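PDB 6AII: beta-agarase from Persicobacter, which probably cleaves the beta-1,4 linkages of agarose, as a GH16-family agarase that yields neoagarobiose. Local coordinates for residues A[2-7]-A[28-33]; A[74-79]-A[106-111]; A[20-25]-A[322-327]. One frame throughout, in Å; residues are numbered along the deposited sequence.

Contact 1 (A[2-7]-A[28-33]); sequences QAQDWA and SDDFNY. With CA (calcium ion), chain B.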
ATOM      1  N   GLN A   2     -11.181 -26.050  -6.282  1.00 34.30           N
ATOM      2  CA  GLN A   2     -12.155 -25.046  -6.670  1.00 38.08           C
ATOM      3  C   GLN A   2     -11.387 -23.838  -7.258  1.00 34.51           C
ATOM      4  O   GLN A   2     -10.199 -23.652  -6.930  1.00 32.66           O
ATOM      5  CB  GLN A   2     -13.106 -24.718  -5.504  1.00 42.89           C
ATOM      6  CG  GLN A   2     -12.766 -23.448  -4.745  1.00 46.02           C
ATOM      7  CD  GLN A   2     -13.676 -23.265  -3.556  1.00 44.79           C
ATOM      8  OE1 GLN A   2     -14.082 -24.239  -2.922  1.00 37.19           O
ATOM      9  NE2 GLN A   2     -13.983 -22.014  -3.237  1.00 42.67           N
ATOM     10  N   ALA A   3     -12.045 -23.130  -8.186  1.00 28.50           N
ATOM     11  CA  ALA A   3     -11.554 -21.823  -8.778  1.00 26.72           C
ATOM     12  C   ALA A   3     -11.170 -20.918  -7.605  1.00 26.08           C
ATOM     13  O   ALA A   3     -11.859 -20.926  -6.577  1.00 25.99           O
ATOM     14  CB  ALA A   3     -12.670 -21.213  -9.625  1.00 27.06           C
ATOM     15  N   GLN A   4     -10.117 -20.124  -7.793  1.00 25.61           N
ATOM     16  CA  GLN A   4      -9.707 -19.177  -6.702  1.00 23.47           C
ATOM     17  C   GLN A   4     -10.667 -18.000  -6.682  1.00 21.09           C
ATOM     18  O   GLN A   4     -11.490 -17.802  -7.582  1.00 21.20           O
ATOM     19  CB  GLN A   4      -8.265 -18.794  -7.017  1.00 26.17           C
ATOM     20  CG  GLN A   4      -7.442 -20.084  -7.043  1.00 35.74           C
ATOM     21  CD  GLN A   4      -5.965 -19.954  -6.818  1.00 40.95           C
ATOM     22  OE1 GLN A   4      -5.470 -19.977  -5.691  1.00 50.45           O
ATOM     23  NE2 GLN A   4      -5.267 -19.922  -7.933  1.00 36.52           N
ATOM     24  N   ASP A   5     -10.517 -17.169  -5.618  1.00 19.77           N
ATOM     25  CA  ASP A   5     -11.466 -16.088  -5.427  1.00 18.73           C
ATOM     26  C   ASP A   5     -11.453 -15.111  -6.613  1.00 19.78           C
ATOM     27  O   ASP A   5     -12.439 -14.455  -6.863  1.00 21.68           O
ATOM     28  CB  ASP A   5     -11.187 -15.308  -4.151  1.00 20.81           C
ATOM     29  CG  ASP A   5     -11.565 -15.988  -2.851  1.00 23.94           C
ATOM     30  OD1 ASP A   5     -12.257 -17.033  -2.864  1.00 21.97           O
ATOM     31  OD2 ASP A   5     -11.129 -15.468  -1.828  1.00 23.47           O
ATOM     32  N   TRP A   6     -10.315 -14.908  -7.240  1.00 17.98           N
ATOM     33  CA  TRP A   6     -10.179 -13.947  -8.332  1.00 18.69           C
ATOM     34  C   TRP A   6     -10.567 -14.574  -9.673  1.00 22.75           C
ATOM     35  O   TRP A   6     -10.405 -13.945 -10.706  1.00 21.26           O
ATOM     36  CB  TRP A   6      -8.736 -13.414  -8.410  1.00 18.58           C
ATOM     37  CG  TRP A   6      -7.726 -14.512  -8.461  1.00 18.40           C
ATOM     38  CD1 TRP A   6      -7.428 -15.303  -9.518  1.00 20.17           C
ATOM     39  CD2 TRP A   6      -6.856 -14.916  -7.404  1.00 18.49           C
ATOM     40  NE1 TRP A   6      -6.409 -16.153  -9.226  1.00 21.16           N
ATOM     41  CE2 TRP A   6      -6.071 -15.976  -7.906  1.00 21.50           C
ATOM     42  CE3 TRP A   6      -6.690 -14.509  -6.079  1.00 19.50           C
ATOM     43  CZ2 TRP A   6      -5.110 -16.588  -7.128  1.00 19.34           C
ATOM     44  CZ3 TRP A   6      -5.740 -15.123  -5.311  1.00 19.57           C
ATOM     45  CH2 TRP A   6      -4.958 -16.161  -5.836  1.00 18.38           C
ATOM     46  N   ALA A   7     -10.973 -15.829  -9.675  1.00 21.92           N
ATOM     47  CA  ALA A   7     -11.209 -16.471 -10.996  1.00 25.94           C
ATOM     48  C   ALA A   7     -12.355 -15.751 -11.687  1.00 27.06           C
ATOM     49  O   ALA A   7     -13.270 -15.320 -11.051  1.00 27.47           O
ATOM     50  CB  ALA A   7     -11.500 -17.928 -10.845  1.00 26.97           C
ATOM     51  N   SER A  28       0.801 -15.242  -4.208  1.00 18.63           N
ATOM     52  CA  SER A  28      -0.607 -15.206  -4.459  1.00 18.29           C
ATOM     53  C   SER A  28      -1.345 -16.027  -3.400  1.00 19.82           C
ATOM     54  O   SER A  28      -0.868 -17.129  -3.009  1.00 21.24           O
ATOM     55  CB  SER A  28      -0.993 -15.699  -5.876  1.00 18.24           C
ATOM     56  OG  SER A  28      -0.304 -14.988  -6.894  1.00 18.61           O
ATOM     57  N   ASP A  29      -2.477 -15.514  -2.884  1.00 18.55           N
ATOM     58  CA  ASP A  29      -3.196 -16.167  -1.798  1.00 19.62           C
ATOM     59  C   ASP A  29      -4.596 -15.593  -1.722  1.00 18.49           C
ATOM     60  O   ASP A  29      -4.710 -14.340  -1.742  1.00 18.97           O
ATOM     61  CB  ASP A  29      -2.453 -15.988  -0.479  1.00 21.23           C
ATOM     62  CG  ASP A  29      -2.896 -16.904   0.646  1.00 20.62           C
ATOM     63  OD1 ASP A  29      -4.003 -17.479   0.594  1.00 20.22           O
ATOM     64  OD2 ASP A  29      -2.027 -17.108   1.544  1.00 22.44           O
ATOM     65  N   ASP A  30      -5.649 -16.450  -1.643  1.00 17.86           N
ATOM     66  CA  ASP A  30      -6.993 -15.919  -1.409  1.00 17.36           C
ATOM     67  C   ASP A  30      -7.535 -16.101   0.013  1.00 16.61           C
ATOM     68  O   ASP A  30      -8.694 -15.822   0.262  1.00 18.99           O
ATOM     69  CB  ASP A  30      -7.957 -16.415  -2.481  1.00 19.69           C
ATOM     70  CG  ASP A  30      -8.097 -17.914  -2.627  1.00 23.57           C
ATOM     71  OD1 ASP A  30      -7.452 -18.664  -1.880  1.00 22.28           O
ATOM     72  OD2 ASP A  30      -8.918 -18.279  -3.496  1.00 21.48           O
ATOM     73  N   PHE A  31      -6.639 -16.500   0.943  1.00 17.36           N
ATOM     74  CA  PHE A  31      -6.886 -16.356   2.387  1.00 18.19           C
ATOM     75  C   PHE A  31      -8.175 -17.039   2.884  1.00 20.11           C
ATOM     76  O   PHE A  31      -8.919 -16.481   3.696  1.00 22.39           O
ATOM     77  CB  PHE A  31      -6.902 -14.852   2.742  1.00 18.52           C
ATOM     78  CG  PHE A  31      -5.551 -14.236   2.573  1.00 19.40           C
ATOM     79  CD1 PHE A  31      -4.491 -14.727   3.303  1.00 20.43           C
ATOM     80  CD2 PHE A  31      -5.314 -13.204   1.672  1.00 19.08           C
ATOM     81  CE1 PHE A  31      -3.225 -14.187   3.180  1.00 19.43           C
ATOM     82  CE2 PHE A  31      -4.052 -12.660   1.552  1.00 18.63           C
ATOM     83  CZ  PHE A  31      -3.010 -13.152   2.300  1.00 19.43           C
ATOM     84  N   ASN A  32      -8.416 -18.248   2.389  1.00 21.47           N
ATOM     85  CA  ASN A  32      -9.668 -18.940   2.721  1.00 23.86           C
ATOM     86  C   ASN A  32      -9.375 -20.067   3.710  1.00 21.98           C
ATOM     87  O   ASN A  32     -10.041 -21.112   3.719  1.00 22.85           O
ATOM     88  CB  ASN A  32     -10.410 -19.347   1.450  1.00 25.52           C
ATOM     89  CG  ASN A  32     -10.803 -18.156   0.577  1.00 24.68           C
ATOM     90  OD1 ASN A  32     -11.134 -17.038   1.044  1.00 22.01           O
ATOM     91  ND2 ASN A  32     -10.844 -18.417  -0.713  1.00 22.86           N
ATOM     92  N   TYR A  33      -8.370 -19.863   4.543  1.00 21.28           N
ATOM     93  CA  TYR A  33      -8.000 -20.773   5.619  1.00 21.20           C
ATOM     94  C   TYR A  33      -7.984 -19.981   6.932  1.00 22.18           C
ATOM     95  O   TYR A  33      -8.024 -18.734   6.912  1.00 20.74           O
ATOM     96  CB  TYR A  33      -6.633 -21.406   5.366  1.00 21.02           C
ATOM     97  CG  TYR A  33      -5.561 -20.385   5.049  1.00 20.54           C
ATOM     98  CD1 TYR A  33      -4.882 -19.713   6.038  1.00 21.18           C
ATOM     99  CD2 TYR A  33      -5.317 -19.992   3.741  1.00 21.97           C
ATOM    100  CE1 TYR A  33      -3.910 -18.757   5.755  1.00 21.22           C
ATOM    101  CE2 TYR A  33      -4.353 -19.041   3.446  1.00 21.98           C
ATOM    102  CZ  TYR A  33      -3.658 -18.397   4.453  1.00 20.80           C
ATOM    103  OH  TYR A  33      -2.714 -17.467   4.158  1.00 21.37           O
TER
HETATM  104 CA    CA B 501     -10.730 -14.664   0.272  1.00 20.34          CA
HETATM  105  O   HOH W   1      -4.301 -19.367  -2.747  1.00 35.00           O
HETATM  106  O   HOH W   2      -6.661 -20.848  -3.147  1.00 36.49           O
HETATM  107  O   HOH W   3      -2.776 -19.173  -4.628  1.00 44.49           O
HETATM  108  O   HOH W   4     -13.213 -15.041   0.409  1.00 24.33           O
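Asp-5 and Asp-30 are where the two loops come nearest, with CA atoms 6.0 Å apart; neither segment is helix or strand. Gln-4 to Ala-7 make a type I turn, and at its second residue the amide N of Asp-5 donates to OD2 of Asp-30 over 2.9 Å, on the lone pair facing away from OD1. Chi1 of Asp-30 (58°) puts its CG between the backbone N and the carbonyl carbon; the carbonyl O of the same residue binds a calcium ion.

Asp-5 OD2 binds that metal at 2.3 Å, with Asn-32 OD1 and a water, and Gly-74 and Asp-316 complete the site. It pins the N-terminal loop and the 28-33 loop to the convex sheet of the GH16 jelly-roll sandwich, far from the centre of the chain. Asp-5 and Asn-32 meet tip to tip, planes 51° apart. While OD1 of Asn-32 faces the calcium, its ND2 donates to Asp-5 OD1 at 2.9 Å, reaching it from above the carboxylate plane, and more weakly to OD2.

A water lies within bonding distance of both Gln-4 OE1 and Asp-30 OD1 and can bridge them. Gln-4 CB lies over one face of the Trp-6 indole, offset toward the rim, and the ring's CZ3 reaches the backbone C of Asp-29 at 3.8 Å, edge-on. Within 28-33, Asp-29 OD1 accepts from Phe-31 N in an Asx turn, and its OD2 takes the hydroxyl of Tyr-33 at 2.7 Å as well as Trp-48 NE1.

Contact 2 (A[74-79]-A[106-111]); sequences GHMNIV and GCVVSK. With CA (calcium ion), chain B.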
ATOM      1  N   GLY A  74     -12.465 -15.618   5.254  1.00 17.91           N
ATOM      2  CA  GLY A  74     -12.127 -15.387   3.836  1.00 17.98           C
ATOM      3  C   GLY A  74     -11.126 -14.292   3.588  1.00 19.04           C
ATOM      4  O   GLY A  74     -10.788 -14.044   2.402  1.00 18.67           O
ATOM      5  N   HIS A  75     -10.578 -13.709   4.665  1.00 17.20           N
ATOM      6  CA  HIS A  75      -9.599 -12.608   4.472  1.00 16.92           C
ATOM      7  C   HIS A  75      -8.542 -12.610   5.567  1.00 18.15           C
ATOM      8  O   HIS A  75      -8.780 -13.021   6.726  1.00 18.76           O
ATOM      9  CB  HIS A  75     -10.308 -11.248   4.462  1.00 17.09           C
ATOM     10  CG  HIS A  75     -11.438 -11.173   5.392  1.00 17.61           C
ATOM     11  ND1 HIS A  75     -11.254 -10.945   6.765  1.00 23.44           N
ATOM     12  CD2 HIS A  75     -12.767 -11.300   5.214  1.00 20.09           C
ATOM     13  CE1 HIS A  75     -12.468 -10.952   7.329  1.00 20.90           C
ATOM     14  NE2 HIS A  75     -13.364 -11.142   6.433  1.00 24.05           N
ATOM     15  N   MET A  76      -7.400 -12.049   5.195  1.00 17.73           N
ATOM     16  CA  MET A  76      -6.376 -11.689   6.176  1.00 16.60           C
ATOM     17  C   MET A  76      -6.908 -10.449   6.918  1.00 18.40           C
ATOM     18  O   MET A  76      -7.510  -9.551   6.268  1.00 19.27           O
ATOM     19  CB  MET A  76      -5.048 -11.338   5.511  1.00 19.33           C
ATOM     20  CG  MET A  76      -4.042 -10.783   6.462  1.00 20.91           C
ATOM     21  SD  MET A  76      -2.384 -10.710   5.650  1.00 28.53           S
ATOM     22  CE  MET A  76      -1.831 -12.335   5.732  1.00 27.18           C
ATOM     23  N   ASN A  77      -6.726 -10.410   8.213  1.00 17.94           N
ATOM     24  CA  ASN A  77      -7.171  -9.328   9.088  1.00 19.11           C
ATOM     25  C   ASN A  77      -5.918  -8.619   9.625  1.00 19.66           C
ATOM     26  O   ASN A  77      -5.045  -9.268  10.214  1.00 19.10           O
ATOM     27  CB  ASN A  77      -7.930  -9.873  10.296  1.00 20.28           C
ATOM     28  CG  ASN A  77      -9.118 -10.701   9.897  1.00 24.02           C
ATOM     29  OD1 ASN A  77      -9.990 -10.128   9.272  1.00 23.32           O
ATOM     30  ND2 ASN A  77      -9.131 -11.984  10.294  1.00 22.20           N
ATOM     31  N   ILE A  78      -5.841  -7.317   9.417  1.00 18.96           N
ATOM     32  CA  ILE A  78      -4.756  -6.481   9.937  1.00 18.28           C
ATOM     33  C   ILE A  78      -5.422  -5.524  10.931  1.00 17.00           C
ATOM     34  O   ILE A  78      -6.137  -4.600  10.542  1.00 18.35           O
ATOM     35  CB  ILE A  78      -3.958  -5.825   8.825  1.00 19.05           C
ATOM     36  CG1 ILE A  78      -3.452  -6.847   7.807  1.00 19.73           C
ATOM     37  CG2 ILE A  78      -2.791  -5.072   9.445  1.00 20.41           C
ATOM     38  CD1 ILE A  78      -2.745  -6.253   6.618  1.00 25.96           C
ATOM     39  N   VAL A  79      -5.231  -5.816  12.232  1.00 16.42           N
ATOM     40  CA  VAL A  79      -6.083  -5.305  13.282  1.00 16.78           C
ATOM     41  C   VAL A  79      -5.477  -4.113  14.025  1.00 16.73           C
ATOM     42  O   VAL A  79      -4.304  -4.179  14.334  1.00 18.31           O
ATOM     43  CB  VAL A  79      -6.433  -6.405  14.288  1.00 18.13           C
ATOM     44  CG1 VAL A  79      -7.230  -5.863  15.438  1.00 20.71           C
ATOM     45  CG2 VAL A  79      -7.134  -7.546  13.532  1.00 22.19           C
ATOM     46  N   GLY A 106      -1.073  -4.132  12.955  1.00 18.39           N
ATOM     47  CA  GLY A 106      -0.411  -5.223  12.277  1.00 20.09           C
ATOM     48  C   GLY A 106       0.357  -4.790  11.049  1.00 19.84           C
ATOM     49  O   GLY A 106       0.088  -3.728  10.413  1.00 19.55           O
ATOM     50  N   CYS A 107       1.317  -5.635  10.669  1.00 19.89           N
ATOM     51  CA  CYS A 107       2.169  -5.415   9.544  1.00 19.91           C
ATOM     52  C   CYS A 107       2.535  -6.780   8.959  1.00 21.88           C
ATOM     53  O   CYS A 107       2.850  -7.687   9.739  1.00 21.66           O
ATOM     54  CB  CYS A 107       3.404  -4.624   9.973  1.00 20.51           C
ATOM     55  SG  CYS A 107       4.532  -4.264   8.635  1.00 22.02           S
ATOM     56  N   VAL A 108       2.425  -6.921   7.635  1.00 19.02           N
ATOM     57  CA  VAL A 108       2.702  -8.164   6.973  1.00 20.40           C
ATOM     58  C   VAL A 108       3.744  -7.957   5.885  1.00 19.16           C
ATOM     59  O   VAL A 108       3.633  -6.985   5.110  1.00 19.74           O
ATOM     60  CB  VAL A 108       1.388  -8.712   6.393  1.00 20.35           C
ATOM     61  CG1 VAL A 108       1.653  -9.913   5.536  1.00 22.44           C
ATOM     62  CG2 VAL A 108       0.419  -9.027   7.518  1.00 21.87           C
ATOM     63  N   VAL A 109       4.773  -8.867   5.776  1.00 18.53           N
ATOM     64  CA  VAL A 109       5.783  -8.734   4.761  1.00 19.99           C
ATOM     65  C   VAL A 109       5.937 -10.074   4.037  1.00 19.29           C
ATOM     66  O   VAL A 109       5.987 -11.145   4.691  1.00 20.86           O
ATOM     67  CB  VAL A 109       7.129  -8.272   5.337  1.00 21.95           C
ATOM     68  CG1 VAL A 109       8.136  -8.169   4.206  1.00 21.95           C
ATOM     69  CG2 VAL A 109       7.010  -6.939   6.069  1.00 24.13           C
ATOM     70  N   SER A 110       5.963 -10.067   2.724  1.00 18.50           N
ATOM     71  CA  SER A 110       6.078 -11.325   1.997  1.00 20.27           C
ATOM     72  C   SER A 110       7.451 -11.969   2.208  1.00 22.58           C
ATOM     73  O   SER A 110       8.418 -11.276   2.457  1.00 21.66           O
ATOM     74  CB  SER A 110       5.882 -11.124   0.512  1.00 19.05           C
ATOM     75  OG  SER A 110       6.875 -10.343  -0.081  1.00 18.93           O
ATOM     76  N   LYS A 111       7.441 -13.292   2.146  1.00 22.91           N
ATOM     77  CA  LYS A 111       8.687 -14.044   2.009  1.00 25.51           C
ATOM     78  C   LYS A 111       9.279 -13.847   0.612  1.00 24.13           C
ATOM     79  O   LYS A 111      10.476 -13.647   0.452  1.00 26.99           O
ATOM     80  CB  LYS A 111       8.433 -15.532   2.255  1.00 25.19           C
ATOM     81  CG  LYS A 111       9.734 -16.342   2.153  1.00 30.02           C
ATOM     82  CD  LYS A 111       9.495 -17.802   2.351  1.00 33.19           C
ATOM     83  CE  LYS A 111       9.412 -18.172   3.801  1.00 42.32           C
ATOM     84  NZ  LYS A 111       9.123 -19.622   3.959  1.00 53.28           N
TER
HETATM   85 CA    CA B 501     -10.730 -14.664   0.272  1.00 20.34          CA
HETATM   86  O   HOH W   4     -13.213 -15.041   0.409  1.00 24.33           O
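Met-76, Ile-78 and Val-79 carry the touch of strand 75-79 on the 106-111 segment, and Gly-74, just before the strand, binds the calcium ion through its carbonyl O at 2.2 Å. Its backbone angles (phi 94°) would jam a CB against the preceding carbonyl.

Next, Met-76 sends its chain inward with CG anti to the backbone N (chi1 172°), and SD meets CG2 of Val-108 tip to tip at 3.8 Å, with CG1 slightly farther. Two residues on, Ile-78 splits its work: CG2 sits 3.3 Å from Gly-106 O, while CD1 reaches Val-108 CG2 at 4.3 Å. Gly-106 has no side chain here, and a CB would come tightly against that same Ile-78 CG2. At Val-79 the carbonyl O approaches Gly-106 N to 3.5 Å; Asn-68 ND2 donates to this oxygen.

The axes of these short strands come within 8.5 Å, their N-to-C directions 133° apart; the two belong to the facing sheets of the GH16 jelly roll. Trp-48 and Ile-284 extend this core. The side chains that meet are apolar, though Ile-78 CG2 also rests on a backbone carbonyl, so the sheets adhere here mainly by packing.

Contact 3 (A[20-25]-A[322-327]); sequences QWKLQA and TPEVVT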
ATOM      1  N   GLN A  20       0.476 -14.103 -22.363  1.00 20.03           N
ATOM      2  CA  GLN A  20      -0.607 -14.399 -21.442  1.00 21.04           C
ATOM      3  C   GLN A  20      -0.061 -14.242 -20.005  1.00 22.42           C
ATOM      4  O   GLN A  20       1.150 -14.275 -19.774  1.00 23.23           O
ATOM      5  CB  GLN A  20      -1.124 -15.815 -21.701  1.00 23.06           C
ATOM      6  CG  GLN A  20      -0.073 -16.868 -21.476  1.00 26.50           C
ATOM      7  CD  GLN A  20      -0.541 -18.223 -21.941  1.00 34.08           C
ATOM      8  OE1 GLN A  20      -1.505 -18.331 -22.699  1.00 34.11           O
ATOM      9  NE2 GLN A  20       0.157 -19.251 -21.495  1.00 34.09           N
ATOM     10  N   TRP A  21      -0.937 -14.091 -19.023  1.00 21.78           N
ATOM     11  CA  TRP A  21      -0.458 -13.950 -17.648  1.00 21.73           C
ATOM     12  C   TRP A  21      -0.324 -15.305 -16.977  1.00 21.98           C
ATOM     13  O   TRP A  21      -1.221 -16.137 -17.092  1.00 27.10           O
ATOM     14  CB  TRP A  21      -1.451 -13.105 -16.856  1.00 19.55           C
ATOM     15  CG  TRP A  21      -1.502 -11.687 -17.280  1.00 20.09           C
ATOM     16  CD1 TRP A  21      -2.515 -11.050 -17.923  1.00 20.84           C
ATOM     17  CD2 TRP A  21      -0.499 -10.699 -17.036  1.00 19.06           C
ATOM     18  NE1 TRP A  21      -2.230  -9.726 -18.058  1.00 22.48           N
ATOM     19  CE2 TRP A  21      -0.997  -9.482 -17.578  1.00 19.57           C
ATOM     20  CE3 TRP A  21       0.767 -10.707 -16.443  1.00 19.13           C
ATOM     21  CZ2 TRP A  21      -0.271  -8.304 -17.516  1.00 18.83           C
ATOM     22  CZ3 TRP A  21       1.490  -9.540 -16.407  1.00 21.76           C
ATOM     23  CH2 TRP A  21       0.963  -8.350 -16.932  1.00 19.61           C
ATOM     24  N   LYS A  22       0.741 -15.490 -16.219  1.00 21.50           N
ATOM     25  CA  LYS A  22       0.947 -16.678 -15.437  1.00 21.38           C
ATOM     26  C   LYS A  22       1.026 -16.344 -13.939  1.00 20.18           C
ATOM     27  O   LYS A  22       1.786 -15.475 -13.535  1.00 21.24           O
ATOM     28  CB  LYS A  22       2.247 -17.379 -15.857  1.00 22.64           C
ATOM     29  CG  LYS A  22       2.593 -18.588 -15.003  1.00 26.39           C
ATOM     30  CD  LYS A  22       3.934 -19.182 -15.234  1.00 31.50           C
ATOM     31  CE  LYS A  22       4.151 -20.372 -14.324  1.00 35.60           C
ATOM     32  NZ  LYS A  22       5.411 -21.067 -14.651  1.00 44.23           N
ATOM     33  N   LEU A  23       0.169 -17.022 -13.166  1.00 21.57           N
ATOM     34  CA  LEU A  23       0.135 -16.747 -11.707  1.00 20.71           C
ATOM     35  C   LEU A  23       1.480 -17.039 -11.061  1.00 21.94           C
ATOM     36  O   LEU A  23       2.087 -18.114 -11.309  1.00 21.91           O
ATOM     37  CB  LEU A  23      -0.983 -17.547 -11.035  1.00 22.77           C
ATOM     38  CG  LEU A  23      -1.283 -17.116  -9.596  1.00 22.73           C
ATOM     39  CD1 LEU A  23      -2.132 -15.846  -9.517  1.00 22.47           C
ATOM     40  CD2 LEU A  23      -1.995 -18.238  -8.870  1.00 26.38           C
ATOM     41  N   GLN A  24       1.990 -16.105 -10.248  1.00 19.71           N
ATOM     42  CA  GLN A  24       3.175 -16.359  -9.444  1.00 20.72           C
ATOM     43  C   GLN A  24       2.716 -16.946  -8.115  1.00 23.72           C
ATOM     44  O   GLN A  24       2.256 -16.232  -7.198  1.00 21.46           O
ATOM     45  CB  GLN A  24       4.032 -15.097  -9.294  1.00 21.73           C
ATOM     46  CG  GLN A  24       5.336 -15.350  -8.530  1.00 22.84           C
ATOM     47  CD  GLN A  24       6.268 -14.166  -8.467  1.00 21.84           C
ATOM     48  OE1 GLN A  24       6.326 -13.364  -9.411  1.00 25.95           O
ATOM     49  NE2 GLN A  24       6.988 -14.055  -7.365  1.00 22.88           N
ATOM     50  N   ALA A  25       2.825 -18.265  -7.971  1.00 23.55           N
ATOM     51  CA  ALA A  25       2.205 -18.950  -6.802  1.00 25.52           C
ATOM     52  C   ALA A  25       2.721 -18.449  -5.436  1.00 23.31           C
ATOM     53  O   ALA A  25       1.929 -18.423  -4.500  1.00 23.99           O
ATOM     54  CB  ALA A  25       2.443 -20.428  -6.940  1.00 26.17           C
ATOM     55  N   THR A 322       3.036 -12.850 -13.977  1.00 21.02           N
ATOM     56  CA  THR A 322       4.092 -12.472 -14.865  1.00 19.98           C
ATOM     57  C   THR A 322       3.700 -12.932 -16.299  1.00 21.74           C
ATOM     58  O   THR A 322       2.941 -13.850 -16.480  1.00 20.25           O
ATOM     59  CB  THR A 322       5.454 -13.051 -14.437  1.00 21.10           C
ATOM     60  OG1 THR A 322       5.362 -14.473 -14.623  1.00 22.50           O
ATOM     61  CG2 THR A 322       5.819 -12.605 -13.034  1.00 22.90           C
ATOM     62  N   PRO A 323       4.185 -12.238 -17.325  1.00 20.66           N
ATOM     63  CA  PRO A 323       3.852 -12.491 -18.717  1.00 22.21           C
ATOM     64  C   PRO A 323       4.609 -13.716 -19.228  1.00 21.35           C
ATOM     65  O   PRO A 323       5.815 -13.888 -18.864  1.00 23.73           O
ATOM     66  CB  PRO A 323       4.348 -11.304 -19.557  1.00 24.40           C
ATOM     67  CG  PRO A 323       4.888 -10.324 -18.572  1.00 26.74           C
ATOM     68  CD  PRO A 323       4.985 -11.004 -17.245  1.00 23.44           C
ATOM     69  N   GLU A 324       3.879 -14.531 -20.018  1.00 21.21           N
ATOM     70  CA  GLU A 324       4.536 -15.659 -20.699  1.00 25.88           C
ATOM     71  C   GLU A 324       4.019 -15.716 -22.125  1.00 21.64           C
ATOM     72  O   GLU A 324       2.931 -15.302 -22.394  1.00 22.49           O
ATOM     73  CB  GLU A 324       4.262 -16.898 -19.852  1.00 29.26           C
ATOM     74  CG  GLU A 324       3.614 -18.039 -20.499  1.00 39.20           C
ATOM     75  CD  GLU A 324       3.317 -19.128 -19.486  1.00 34.26           C
ATOM     76  OE1 GLU A 324       2.117 -19.348 -19.288  1.00 32.29           O
ATOM     77  OE2 GLU A 324       4.283 -19.752 -18.971  1.00 32.72           O
ATOM     78  N   VAL A 325       4.876 -16.199 -23.028  1.00 20.69           N
ATOM     79  CA  VAL A 325       4.407 -16.336 -24.398  1.00 21.68           C
ATOM     80  C   VAL A 325       3.311 -17.401 -24.405  1.00 21.69           C
ATOM     81  O   VAL A 325       3.351 -18.407 -23.693  1.00 21.70           O
ATOM     82  CB  VAL A 325       5.588 -16.676 -25.342  1.00 22.54           C
ATOM     83  CG1 VAL A 325       5.097 -16.942 -26.747  1.00 23.42           C
ATOM     84  CG2 VAL A 325       6.661 -15.613 -25.304  1.00 23.24           C
ATOM     85  N   VAL A 326       2.346 -17.193 -25.285  1.00 21.19           N
ATOM     86  CA  VAL A 326       1.308 -18.185 -25.483  1.00 24.49           C
ATOM     87  C   VAL A 326       1.923 -19.526 -25.896  1.00 21.52           C
ATOM     88  O   VAL A 326       2.983 -19.578 -26.547  1.00 25.81           O
ATOM     89  CB  VAL A 326       0.245 -17.736 -26.512  1.00 25.06           C
ATOM     90  CG1 VAL A 326      -0.535 -16.545 -25.926  1.00 26.05           C
ATOM     91  CG2 VAL A 326       0.857 -17.330 -27.859  1.00 26.81           C
ATOM     92  N   THR A 327       1.229 -20.573 -25.451  1.00 23.82           N
ATOM     93  CA  THR A 327       1.780 -21.912 -25.528  1.00 22.74           C
ATOM     94  C   THR A 327       1.127 -22.794 -26.590  1.00 24.87           C
ATOM     95  O   THR A 327       1.607 -23.939 -26.752  1.00 26.03           O
ATOM     96  CB  THR A 327       1.725 -22.587 -24.143  1.00 26.72           C
ATOM     97  OG1 THR A 327       0.416 -22.440 -23.614  1.00 30.42           O
ATOM     98  CG2 THR A 327       2.705 -21.968 -23.169  1.00 28.93           C
TER
HETATM   99  O   HOH W   5      -1.649 -20.259 -24.696  1.00 42.76           O
HETATM  100  O   HOH W   6      -0.140 -22.096 -21.230  1.00 43.22           O
HETATM  101  O   HOH W   7       4.419 -16.140 -12.615  1.00 24.95           O
HETATM  102  O   HOH W   8       4.229 -22.123 -17.503  1.00 41.30           O
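Gln-20 and Glu-324 grip each other three times: their backbones exchange two bonds, Gln-20 N to Glu-324 O at 2.7 Å and Glu-324 N to Gln-20 O at 2.8 Å, and the NE2 of Gln-20 donates to OE1 of Glu-324 at 3.0 Å. Lys-22 and Thr-322 form a second hydrogen-bonded pair, so strand 19-23 runs antiparallel to strand 312-325, on the convex sheet of the GH16 sandwich. Between them Trp-21 and Pro-323 are a non-hydrogen-bonded pair, which suits proline's lack of an N-H; Pro-323 CA makes a CH...O contact with Gln-20 O.

In the side-chain bond the amide and carboxylate planes are 58° apart, and OE1 is reached on its anti side, well out of the plane. Gln-20 CG sits between backbone N and carbonyl carbon (chi1 62°), and the extended chain crosses that of Glu-324 obliquely. Waters tie both ends of the Gln-20 amide to Thr-327: one joins OE1 to the backbone N, the other NE2 to OG1, which is also hydrogen-bonded to His-330 O. Glu-324 OE2 is linked through a water to Lys-22 NZ, weakly at the lysine end; the charged atoms stand 4.7 Å apart.

The Trp-21 indole meets the Pro-323 ring obliquely, while Phe-119 and Tyr-222 pack on it and its NE1 donates to Ala-13 O. Trp-21 CZ3 lies 3.9 Å from Pro-323 CD.

Contact 1 lies on the same side of the chain's centre as each of the other two. Contacts 1 and 2 have centres about 15 Å apart and share the calcium ion with its water; Phe-31 also packs on Met-76, so the metal site leads into the core between the sheets. Contacts 1 and 3, centres about 18 Å apart, touch through Leu-23, which packs against Trp-6 and Ser-28. Contacts 2 and 3 have centres about 26 Å apart, nearest atoms about 8 Å, yet strands 75-79 and 312-325 neighbour each other in one sheet. Along the chain contact 1 closes before contact 2 opens, whereas contacts 1 and 3 interleave, fastening the N-terminal region to the C-terminal strand.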